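PDB 1YVU: hypothetical protein aq_1447 from Aquifex aeolicus, which uses short single-stranded DNA guides to bind complementary RNA targets and cleaves them as a metal-dependent endonuclease. Local coordinates for residues R39-R53 / G90-F104. Residues are numbered along the deposited sequence; the frame is centred on the assembly and turned at random.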
ATOM      1  N   ARG A  39     -20.947  11.153  13.457  1.00 44.00           N
ATOM      2  CA  ARG A  39     -21.850  10.629  12.430  1.00 43.66           C
ATOM      3  C   ARG A  39     -22.130   9.139  12.690  1.00 46.32           C
ATOM      4  O   ARG A  39     -23.257   8.661  12.485  1.00 47.91           O
ATOM      5  CB  ARG A  39     -21.235  10.895  11.041  1.00 46.74           C
ATOM      6  CG  ARG A  39     -21.797  10.108   9.848  1.00 44.50           C
ATOM      7  CD  ARG A  39     -20.688   9.222   9.295  1.00 49.96           C
ATOM      8  NE  ARG A  39     -21.118   8.110   8.453  1.00 47.73           N
ATOM      9  CZ  ARG A  39     -21.916   7.107   8.825  1.00 53.55           C
ATOM     10  NH1 ARG A  39     -22.439   7.035  10.040  1.00 47.61           N
ATOM     11  NH2 ARG A  39     -22.089   6.088   8.001  1.00 63.67           N
ATOM     12  N   TRP A  40     -21.121   8.447  13.229  1.00 40.79           N
ATOM     13  CA  TRP A  40     -21.228   7.036  13.556  1.00 43.88           C
ATOM     14  C   TRP A  40     -22.161   6.886  14.754  1.00 45.65           C
ATOM     15  O   TRP A  40     -23.075   6.048  14.748  1.00 43.80           O
ATOM     16  CB  TRP A  40     -19.825   6.449  13.832  1.00 38.77           C
ATOM     17  CG  TRP A  40     -19.812   5.032  14.375  1.00 49.17           C
ATOM     18  CD1 TRP A  40     -19.464   4.654  15.646  1.00 48.48           C
ATOM     19  CD2 TRP A  40     -20.259   3.834  13.710  1.00 50.84           C
ATOM     20  NE1 TRP A  40     -19.686   3.306  15.824  1.00 56.06           N
ATOM     21  CE2 TRP A  40     -20.172   2.777  14.656  1.00 53.76           C
ATOM     22  CE3 TRP A  40     -20.737   3.546  12.411  1.00 55.42           C
ATOM     23  CZ2 TRP A  40     -20.549   1.442  14.340  1.00 54.35           C
ATOM     24  CZ3 TRP A  40     -21.112   2.209  12.096  1.00 56.59           C
ATOM     25  CH2 TRP A  40     -21.013   1.181  13.065  1.00 51.82           C
ATOM     26  N   ARG A  41     -21.973   7.780  15.726  1.00 44.17           N
ATOM     27  CA  ARG A  41     -22.746   7.801  16.963  1.00 40.42           C
ATOM     28  C   ARG A  41     -24.171   8.286  16.793  1.00 40.78           C
ATOM     29  O   ARG A  41     -25.058   7.792  17.510  1.00 36.29           O
ATOM     30  CB  ARG A  41     -22.007   8.601  18.016  1.00 42.73           C
ATOM     31  CG  ARG A  41     -20.676   7.963  18.378  1.00 50.34           C
ATOM     32  CD  ARG A  41     -19.900   8.800  19.389  1.00 56.45           C
ATOM     33  NE  ARG A  41     -18.755   8.115  20.005  1.00 57.98           N
ATOM     34  CZ  ARG A  41     -18.830   7.032  20.785  1.00 56.46           C
ATOM     35  NH1 ARG A  41     -20.000   6.443  21.054  1.00 61.27           N
ATOM     36  NH2 ARG A  41     -17.744   6.618  21.424  1.00 63.09           N
ATOM     37  N   VAL A  42     -24.393   9.178  15.800  1.00 37.02           N
ATOM     38  CA  VAL A  42     -25.739   9.715  15.472  1.00 31.17           C
ATOM     39  C   VAL A  42     -26.528   8.542  14.943  1.00 26.98           C
ATOM     40  O   VAL A  42     -27.675   8.391  15.256  1.00 28.64           O
ATOM     41  CB  VAL A  42     -25.794  10.772  14.336  1.00 29.29           C
ATOM     42  CG1 VAL A  42     -27.207  11.403  14.264  1.00 29.32           C
ATOM     43  CG2 VAL A  42     -24.799  11.848  14.528  1.00 31.06           C
ATOM     44  N   PHE A  43     -25.875   7.702  14.160  1.00 24.37           N
ATOM     45  CA  PHE A  43     -26.486   6.506  13.612  1.00 26.96           C
ATOM     46  C   PHE A  43     -26.734   5.451  14.740  1.00 31.76           C
ATOM     47  O   PHE A  43     -27.755   4.769  14.730  1.00 29.59           O
ATOM     48  CB  PHE A  43     -25.588   6.015  12.445  1.00 28.36           C
ATOM     49  CG  PHE A  43     -25.781   4.569  12.044  1.00 25.17           C
ATOM     50  CD1 PHE A  43     -27.044   4.075  11.624  1.00 17.19           C
ATOM     51  CD2 PHE A  43     -24.685   3.679  12.119  1.00 21.63           C
ATOM     52  CE1 PHE A  43     -27.218   2.711  11.293  1.00 22.29           C
ATOM     53  CE2 PHE A  43     -24.838   2.307  11.788  1.00 19.12           C
ATOM     54  CZ  PHE A  43     -26.109   1.824  11.378  1.00 24.10           C
ATOM     55  N   LEU A  44     -25.857   5.384  15.742  1.00 36.41           N
ATOM     56  CA  LEU A  44     -26.024   4.420  16.839  1.00 42.99           C
ATOM     57  C   LEU A  44     -27.196   4.684  17.789  1.00 46.96           C
ATOM     58  O   LEU A  44     -27.982   3.768  18.070  1.00 39.70           O
ATOM     59  CB  LEU A  44     -24.734   4.295  17.653  1.00 44.34           C
ATOM     60  CG  LEU A  44     -23.492   3.623  17.059  1.00 45.37           C
ATOM     61  CD1 LEU A  44     -22.508   3.448  18.199  1.00 45.76           C
ATOM     62  CD2 LEU A  44     -23.806   2.268  16.431  1.00 36.11           C
ATOM     63  N   GLN A  45     -27.309   5.938  18.260  1.00 53.66           N
ATOM     64  CA  GLN A  45     -28.369   6.390  19.185  1.00 53.55           C
ATOM     65  C   GLN A  45     -29.754   6.478  18.551  1.00 56.15           C
ATOM     66  O   GLN A  45     -30.766   6.155  19.191  1.00 55.69           O
ATOM     67  CB  GLN A  45     -27.997   7.732  19.815  1.00 66.83           C
ATOM     68  CG  GLN A  45     -27.037   7.588  20.982  1.00 69.04           C
ATOM     69  CD  GLN A  45     -27.123   8.732  21.978  1.00 74.83           C
ATOM     70  OE1 GLN A  45     -28.213   9.213  22.310  1.00 73.16           O
ATOM     71  NE2 GLN A  45     -25.964   9.154  22.481  1.00 79.35           N
ATOM     72  N   THR A  46     -29.762   6.870  17.276  1.00 57.94           N
ATOM     73  CA  THR A  46     -30.963   7.001  16.445  1.00 57.25           C
ATOM     74  C   THR A  46     -31.412   5.616  15.997  1.00 58.29           C
ATOM     75  O   THR A  46     -32.470   5.130  16.396  1.00 59.15           O
ATOM     76  CB  THR A  46     -30.689   7.861  15.166  1.00 59.78           C
ATOM     77  OG1 THR A  46     -30.108   9.117  15.539  1.00 68.90           O
ATOM     78  CG2 THR A  46     -31.945   8.156  14.429  1.00 70.79           C
ATOM     79  N   GLY A  47     -30.575   4.992  15.181  1.00 52.91           N
ATOM     80  CA  GLY A  47     -30.879   3.678  14.656  1.00 54.45           C
ATOM     81  C   GLY A  47     -31.241   3.789  13.194  1.00 53.17           C
ATOM     82  O   GLY A  47     -31.548   2.784  12.559  1.00 54.08           O
ATOM     83  N   LEU A  48     -31.229   5.016  12.671  1.00 47.30           N
ATOM     84  CA  LEU A  48     -31.562   5.280  11.272  1.00 47.49           C
ATOM     85  C   LEU A  48     -30.319   5.751  10.535  1.00 47.46           C
ATOM     86  O   LEU A  48     -29.551   6.549  11.082  1.00 45.68           O
ATOM     87  CB  LEU A  48     -32.638   6.382  11.160  1.00 47.75           C
ATOM     88  CG  LEU A  48     -34.040   6.190  11.757  1.00 42.19           C
ATOM     89  CD1 LEU A  48     -34.693   7.517  11.956  1.00 36.06           C
ATOM     90  CD2 LEU A  48     -34.903   5.285  10.896  1.00 51.00           C
ATOM     91  N   PRO A  49     -30.059   5.206   9.315  1.00 43.81           N
ATOM     92  CA  PRO A  49     -28.925   5.552   8.452  1.00 38.77           C
ATOM     93  C   PRO A  49     -28.657   7.063   8.396  1.00 36.64           C
ATOM     94  O   PRO A  49     -29.587   7.862   8.276  1.00 34.88           O
ATOM     95  CB  PRO A  49     -29.375   4.993   7.116  1.00 38.55           C
ATOM     96  CG  PRO A  49     -29.915   3.688   7.523  1.00 37.51           C
ATOM     97  CD  PRO A  49     -30.742   4.017   8.756  1.00 46.08           C
ATOM     98  N   THR A  50     -27.390   7.440   8.468  1.00 25.23           N
ATOM     99  CA  THR A  50     -27.035   8.835   8.518  1.00 18.73           C
ATOM    100  C   THR A  50     -25.945   9.234   7.561  1.00 19.04           C
ATOM    101  O   THR A  50     -25.101   8.432   7.199  1.00 26.50           O
ATOM    102  CB  THR A  50     -26.564   9.178   9.989  1.00 19.81           C
ATOM    103  OG1 THR A  50     -27.601   8.842  10.915  1.00  8.03           O
ATOM    104  CG2 THR A  50     -26.185  10.652  10.186  1.00 10.88           C
ATOM    105  N   PHE A  51     -26.020  10.472   7.098  1.00 24.97           N
ATOM    106  CA  PHE A  51     -24.976  11.044   6.269  1.00 34.68           C
ATOM    107  C   PHE A  51     -24.659  12.458   6.765  1.00 33.73           C
ATOM    108  O   PHE A  51     -25.496  13.103   7.406  1.00 33.12           O
ATOM    109  CB  PHE A  51     -25.248  10.941   4.743  1.00 44.18           C
ATOM    110  CG  PHE A  51     -26.285  11.898   4.199  1.00 45.97           C
ATOM    111  CD1 PHE A  51     -25.935  13.215   3.833  1.00 47.90           C
ATOM    112  CD2 PHE A  51     -27.595  11.463   3.974  1.00 48.37           C
ATOM    113  CE1 PHE A  51     -26.864  14.088   3.247  1.00 48.28           C
ATOM    114  CE2 PHE A  51     -28.548  12.326   3.380  1.00 46.91           C
ATOM    115  CZ  PHE A  51     -28.179  13.647   3.015  1.00 52.70           C
ATOM    116  N   ARG A  52     -23.454  12.921   6.445  1.00 35.50           N
ATOM    117  CA  ARG A  52     -22.972  14.233   6.846  1.00 36.65           C
ATOM    118  C   ARG A  52     -22.945  15.230   5.675  1.00 37.26           C
ATOM    119  O   ARG A  52     -22.137  15.096   4.760  1.00 36.43           O
ATOM    120  CB  ARG A  52     -21.567  14.076   7.453  1.00 39.23           C
ATOM    121  CG  ARG A  52     -21.064  15.222   8.332  1.00 37.74           C
ATOM    122  CD  ARG A  52     -19.547  15.272   8.331  1.00 36.78           C
ATOM    123  NE  ARG A  52     -19.062  16.084   7.222  1.00 39.44           N
ATOM    124  CZ  ARG A  52     -18.069  15.755   6.401  1.00 42.44           C
ATOM    125  NH1 ARG A  52     -17.421  14.607   6.547  1.00 47.87           N
ATOM    126  NH2 ARG A  52     -17.753  16.565   5.394  1.00 44.73           N
ATOM    127  N   ARG A  53     -23.844  16.219   5.719  1.00 43.44           N
ATOM    128  CA  ARG A  53     -23.931  17.286   4.714  1.00 47.29           C
ATOM    129  C   ARG A  53     -23.317  18.496   5.410  1.00 49.66           C
ATOM    130  O   ARG A  53     -23.983  19.173   6.194  1.00 46.38           O
ATOM    131  CB  ARG A  53     -25.397  17.556   4.336  1.00 49.89           C
ATOM    132  CG  ARG A  53     -25.642  17.878   2.854  1.00 55.30           C
ATOM    133  CD  ARG A  53     -27.140  17.940   2.478  1.00 53.59           C
ATOM    134  NE  ARG A  53     -27.544  16.895   1.526  1.00 53.65           N
ATOM    135  CZ  ARG A  53     -28.682  16.890   0.832  1.00 58.40           C
ATOM    136  NH1 ARG A  53     -29.573  17.866   0.957  1.00 63.58           N
ATOM    137  NH2 ARG A  53     -28.926  15.907  -0.012  1.00 59.29           N
ATOM    138  N   GLY A  90     -31.463  13.909  -3.672  1.00 58.43           N
ATOM    139  CA  GLY A  90     -30.192  13.393  -4.201  1.00 51.86           C
ATOM    140  C   GLY A  90     -28.968  13.755  -3.365  1.00 47.59           C
ATOM    141  O   GLY A  90     -29.101  14.496  -2.391  1.00 43.35           O
ATOM    142  N   PHE A  91     -27.792  13.230  -3.718  1.00 42.94           N
ATOM    143  CA  PHE A  91     -26.573  13.522  -2.957  1.00 39.59           C
ATOM    144  C   PHE A  91     -25.726  14.582  -3.627  1.00 39.74           C
ATOM    145  O   PHE A  91     -25.847  14.814  -4.836  1.00 41.09           O
ATOM    146  CB  PHE A  91     -25.686  12.286  -2.806  1.00 39.42           C
ATOM    147  CG  PHE A  91     -26.387  11.078  -2.267  1.00 34.96           C
ATOM    148  CD1 PHE A  91     -26.953  10.128  -3.145  1.00 38.11           C
ATOM    149  CD2 PHE A  91     -26.456  10.849  -0.875  1.00 38.47           C
ATOM    150  CE1 PHE A  91     -27.585   8.952  -2.640  1.00 36.18           C
ATOM    151  CE2 PHE A  91     -27.085   9.675  -0.351  1.00 35.01           C
ATOM    152  CZ  PHE A  91     -27.645   8.730  -1.240  1.00 33.51           C
ATOM    153  N   GLN A  92     -24.798  15.142  -2.846  1.00 42.03           N
ATOM    154  CA  GLN A  92     -23.848  16.173  -3.303  1.00 40.53           C
ATOM    155  C   GLN A  92     -22.425  15.585  -3.411  1.00 37.86           C
ATOM    156  O   GLN A  92     -21.565  16.092  -4.156  1.00 39.23           O
ATOM    157  CB  GLN A  92     -23.846  17.348  -2.325  1.00 42.63           C
ATOM    158  CG  GLN A  92     -25.254  17.855  -1.966  1.00 39.34           C
ATOM    159  CD  GLN A  92     -25.247  19.065  -1.060  1.00 34.10           C
ATOM    160  OE1 GLN A  92     -24.196  19.467  -0.543  1.00 29.76           O
ATOM    161  NE2 GLN A  92     -26.430  19.658  -0.860  1.00 27.16           N
ATOM    162  N   ASN A  93     -22.188  14.537  -2.624  1.00 39.55           N
ATOM    163  CA  ASN A  93     -20.920  13.830  -2.582  1.00 40.33           C
ATOM    164  C   ASN A  93     -21.125  12.320  -2.660  1.00 38.85           C
ATOM    165  O   ASN A  93     -22.182  11.764  -2.314  1.00 27.58           O
ATOM    166  CB  ASN A  93     -20.170  14.102  -1.268  1.00 48.96           C
ATOM    167  CG  ASN A  93     -19.805  15.545  -1.079  1.00 51.46           C
ATOM    168  OD1 ASN A  93     -19.515  16.268  -2.037  1.00 58.77           O
ATOM    169  ND2 ASN A  93     -19.822  15.985   0.171  1.00 50.90           N
ATOM    170  N   GLU A  94     -20.026  11.671  -3.023  1.00 41.37           N
ATOM    171  CA  GLU A  94     -19.907  10.222  -3.128  1.00 37.89           C
ATOM    172  C   GLU A  94     -19.826   9.748  -1.691  1.00 37.49           C
ATOM    173  O   GLU A  94     -20.286   8.640  -1.358  1.00 39.28           O
ATOM    174  CB  GLU A  94     -18.588   9.871  -3.824  1.00 39.22           C
ATOM    175  CG  GLU A  94     -18.356  10.646  -5.090  1.00 35.61           C
ATOM    176  CD  GLU A  94     -17.237  11.680  -5.027  1.00 38.79           C
ATOM    177  OE1 GLU A  94     -17.527  12.875  -5.250  1.00 36.67           O
ATOM    178  OE2 GLU A  94     -16.067  11.290  -4.827  1.00 33.29           O
ATOM    179  N   ARG A  95     -19.209  10.613  -0.869  1.00 37.48           N
ATOM    180  CA  ARG A  95     -18.992  10.401   0.556  1.00 34.87           C
ATOM    181  C   ARG A  95     -20.316  10.178   1.255  1.00 32.85           C
ATOM    182  O   ARG A  95     -20.475   9.176   1.950  1.00 40.97           O
ATOM    183  CB  ARG A  95     -18.250  11.587   1.197  1.00 31.55           C
ATOM    184  CG  ARG A  95     -18.094  11.482   2.749  1.00 25.74           C
ATOM    185  CD  ARG A  95     -17.523  12.725   3.414  1.00 20.85           C
ATOM    186  NE  ARG A  95     -18.192  13.964   3.001  1.00 29.43           N
ATOM    187  CZ  ARG A  95     -19.356  14.414   3.471  1.00 24.99           C
ATOM    188  NH1 ARG A  95     -20.028  13.742   4.388  1.00 19.25           N
ATOM    189  NH2 ARG A  95     -19.831  15.576   3.058  1.00 33.08           N
ATOM    190  N   GLU A  96     -21.281  11.064   0.995  1.00 30.91           N
ATOM    191  CA  GLU A  96     -22.616  10.978   1.595  1.00 30.77           C
ATOM    192  C   GLU A  96     -23.314   9.695   1.199  1.00 30.21           C
ATOM    193  O   GLU A  96     -23.860   8.995   2.068  1.00 31.52           O
ATOM    194  CB  GLU A  96     -23.473  12.163   1.187  1.00 35.41           C
ATOM    195  CG  GLU A  96     -22.904  13.495   1.599  1.00 40.18           C
ATOM    196  CD  GLU A  96     -23.732  14.669   1.123  1.00 41.37           C
ATOM    197  OE1 GLU A  96     -24.867  14.451   0.637  1.00 40.84           O
ATOM    198  OE2 GLU A  96     -23.236  15.818   1.237  1.00 44.72           O
ATOM    199  N   CYS A  97     -23.165   9.327  -0.080  1.00 25.62           N
ATOM    200  CA  CYS A  97     -23.757   8.107  -0.634  1.00 18.46           C
ATOM    201  C   CYS A  97     -23.233   6.866   0.089  1.00 17.80           C
ATOM    202  O   CYS A  97     -24.010   6.001   0.521  1.00 16.61           O
ATOM    203  CB  CYS A  97     -23.503   8.047  -2.142  1.00 13.95           C
ATOM    204  SG  CYS A  97     -24.149   6.581  -2.916  1.00 10.00           S
ATOM    205  N   GLN A  98     -21.919   6.852   0.299  1.00 11.02           N
ATOM    206  CA  GLN A  98     -21.249   5.774   1.002  1.00  5.41           C
ATOM    207  C   GLN A  98     -21.688   5.684   2.466  1.00  4.98           C
ATOM    208  O   GLN A  98     -22.152   4.637   2.916  1.00  2.06           O
ATOM    209  CB  GLN A  98     -19.777   6.028   0.918  1.00  9.37           C
ATOM    210  CG  GLN A  98     -18.912   4.962   1.483  1.00  5.99           C
ATOM    211  CD  GLN A  98     -17.563   5.543   1.692  1.00 10.05           C
ATOM    212  OE1 GLN A  98     -17.272   6.071   2.799  1.00 11.19           O
ATOM    213  NE2 GLN A  98     -16.775   5.617   0.598  1.00  4.20           N
ATOM    214  N   GLU A  99     -21.626   6.823   3.152  1.00  2.23           N
ATOM    215  CA  GLU A  99     -21.992   6.938   4.553  1.00  8.28           C
ATOM    216  C   GLU A  99     -23.359   6.363   4.775  1.00 13.09           C
ATOM    217  O   GLU A  99     -23.496   5.406   5.551  1.00 13.60           O
ATOM    218  CB  GLU A  99     -21.965   8.373   5.020  1.00  2.00           C
ATOM    219  CG  GLU A  99     -20.593   8.946   4.980  1.00  6.51           C
ATOM    220  CD  GLU A  99     -20.507  10.305   5.612  1.00 20.03           C
ATOM    221  OE1 GLU A  99     -21.554  10.886   5.957  1.00 17.58           O
ATOM    222  OE2 GLU A  99     -19.376  10.792   5.816  1.00 20.34           O
ATOM    223  N   LEU A 100     -24.313   6.798   3.944  1.00 14.86           N
ATOM    224  CA  LEU A 100     -25.692   6.319   4.042  1.00 17.15           C
ATOM    225  C   LEU A 100     -25.810   4.834   3.611  1.00 16.67           C
ATOM    226  O   LEU A 100     -26.315   4.020   4.381  1.00 11.73           O
ATOM    227  CB  LEU A 100     -26.633   7.227   3.235  1.00 15.92           C
ATOM    228  CG  LEU A 100     -28.114   7.049   3.597  1.00 21.12           C
ATOM    229  CD1 LEU A 100     -28.427   7.959   4.743  1.00 20.29           C
ATOM    230  CD2 LEU A 100     -29.060   7.314   2.410  1.00  8.50           C
ATOM    231  N   PHE A 101     -25.232   4.468   2.461  1.00 14.44           N
ATOM    232  CA  PHE A 101     -25.276   3.082   1.974  1.00 18.46           C
ATOM    233  C   PHE A 101     -24.777   2.062   3.008  1.00 24.86           C
ATOM    234  O   PHE A 101     -25.451   1.064   3.265  1.00 22.17           O
ATOM    235  CB  PHE A 101     -24.472   2.937   0.666  1.00 20.16           C
ATOM    236  CG  PHE A 101     -24.517   1.535   0.042  1.00 25.48           C
ATOM    237  CD1 PHE A 101     -25.706   1.025  -0.547  1.00 19.31           C
ATOM    238  CD2 PHE A 101     -23.370   0.720   0.036  1.00 26.12           C
ATOM    239  CE1 PHE A 101     -25.744  -0.290  -1.134  1.00 20.77           C
ATOM    240  CE2 PHE A 101     -23.397  -0.597  -0.546  1.00 25.13           C
ATOM    241  CZ  PHE A 101     -24.587  -1.096  -1.129  1.00 24.71           C
ATOM    242  N   ARG A 102     -23.613   2.345   3.604  1.00 26.42           N
ATOM    243  CA  ARG A 102     -22.970   1.476   4.596  1.00 28.91           C
ATOM    244  C   ARG A 102     -23.838   1.148   5.798  1.00 26.95           C
ATOM    245  O   ARG A 102     -23.957  -0.003   6.212  1.00 29.38           O
ATOM    246  CB  ARG A 102     -21.676   2.109   5.086  1.00 30.32           C
ATOM    247  CG  ARG A 102     -20.518   1.964   4.134  1.00 30.82           C
ATOM    248  CD  ARG A 102     -19.243   2.448   4.792  1.00 39.26           C
ATOM    249  NE  ARG A 102     -18.078   2.151   3.956  1.00 44.56           N
ATOM    250  CZ  ARG A 102     -16.906   2.785   4.026  1.00 46.39           C
ATOM    251  NH1 ARG A 102     -16.717   3.769   4.905  1.00 46.35           N
ATOM    252  NH2 ARG A 102     -15.928   2.460   3.183  1.00 44.24           N
ATOM    253  N   ASP A 103     -24.502   2.175   6.302  1.00 27.11           N
ATOM    254  CA  ASP A 103     -25.391   2.070   7.447  1.00 23.31           C
ATOM    255  C   ASP A 103     -26.620   1.245   7.123  1.00 20.97           C
ATOM    256  O   ASP A 103     -27.313   0.766   8.012  1.00 12.78           O
ATOM    257  CB  ASP A 103     -25.780   3.470   7.930  1.00 35.58           C
ATOM    258  CG  ASP A 103     -24.585   4.263   8.531  1.00 45.80           C
ATOM    259  OD1 ASP A 103     -23.467   3.697   8.716  1.00 45.44           O
ATOM    260  OD2 ASP A 103     -24.771   5.470   8.827  1.00 42.57           O
ATOM    261  N   PHE A 104     -26.889   1.080   5.837  1.00 22.06           N
ATOM    262  CA  PHE A 104     -28.007   0.252   5.428  1.00 27.45           C
ATOM    263  C   PHE A 104     -27.580  -1.194   5.490  1.00 28.46           C
ATOM    264  O   PHE A 104     -28.327  -2.018   5.982  1.00 32.68           O
ATOM    265  CB  PHE A 104     -28.472   0.601   4.027  1.00 28.47           C
ATOM    266  CG  PHE A 104     -29.565   1.596   4.003  1.00 24.02           C
ATOM    267  CD1 PHE A 104     -29.290   2.935   3.766  1.00 24.66           C
ATOM    268  CD2 PHE A 104     -30.890   1.196   4.229  1.00 28.96           C
ATOM    269  CE1 PHE A 104     -30.315   3.884   3.753  1.00 23.68           C
ATOM    270  CE2 PHE A 104     -31.934   2.138   4.215  1.00 20.01           C
ATOM    271  CZ  PHE A 104     -31.646   3.489   3.978  1.00 28.74           C
TER
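P49 sits on F104, its CG over the middle of the ring face at 3.8 Å from the centroid, a CH-pi contact. L100 fills in beside it: CD1 touches P49 CB and also reaches the rim of F51, where it lies 3.7 Å from CD2 in the plane of that ring. F104 also meets W303 edge-to-face. Next to P49, the CB of D103 sits over the face of the F43 ring (3.8 Å from its centroid, a CH-pi contact), and its carboxylate lies almost parallel to that ring (5°).

The polar groups follow. The same carboxylate forms a salt bridge with R39: NH2 of R39 gives OD1 of D103 a nearly straight bond of 2.9 Å, arriving from above the carboxylate plane, while OD2 accepts the backbone N of T50 on its anti lone pair. With CG anti to the backbone N (chi1 164°) and a bend at chi2, R39 runs across E99 to get there. One turn back, E99 OE1 receives the backbone N of R52 at 2.8 Å, so two acidic side chains of the helix hold alternate strand amides.

At the outer end R95 turns NH1 and NH2 together onto the carbonyl O of R52, and the R52 guanidinium lies flat on that of R95, centres 3.5 Å apart. E99 OE2 takes a weak hydrogen bond from R95 NH1, part of a salt bridge, and probably eases the like charges. R53 NE faces E96 OE1 in a long salt bridge, the oxygen at the edge of the guanidinium and near its plane.

Strand 50-53 thus runs antiparallel along helix 94-104 (164°), with its hairpin partner 56-59 alongside: helix-on-hairpin packing within the argonaute N-terminal domain, away from the catalytic site.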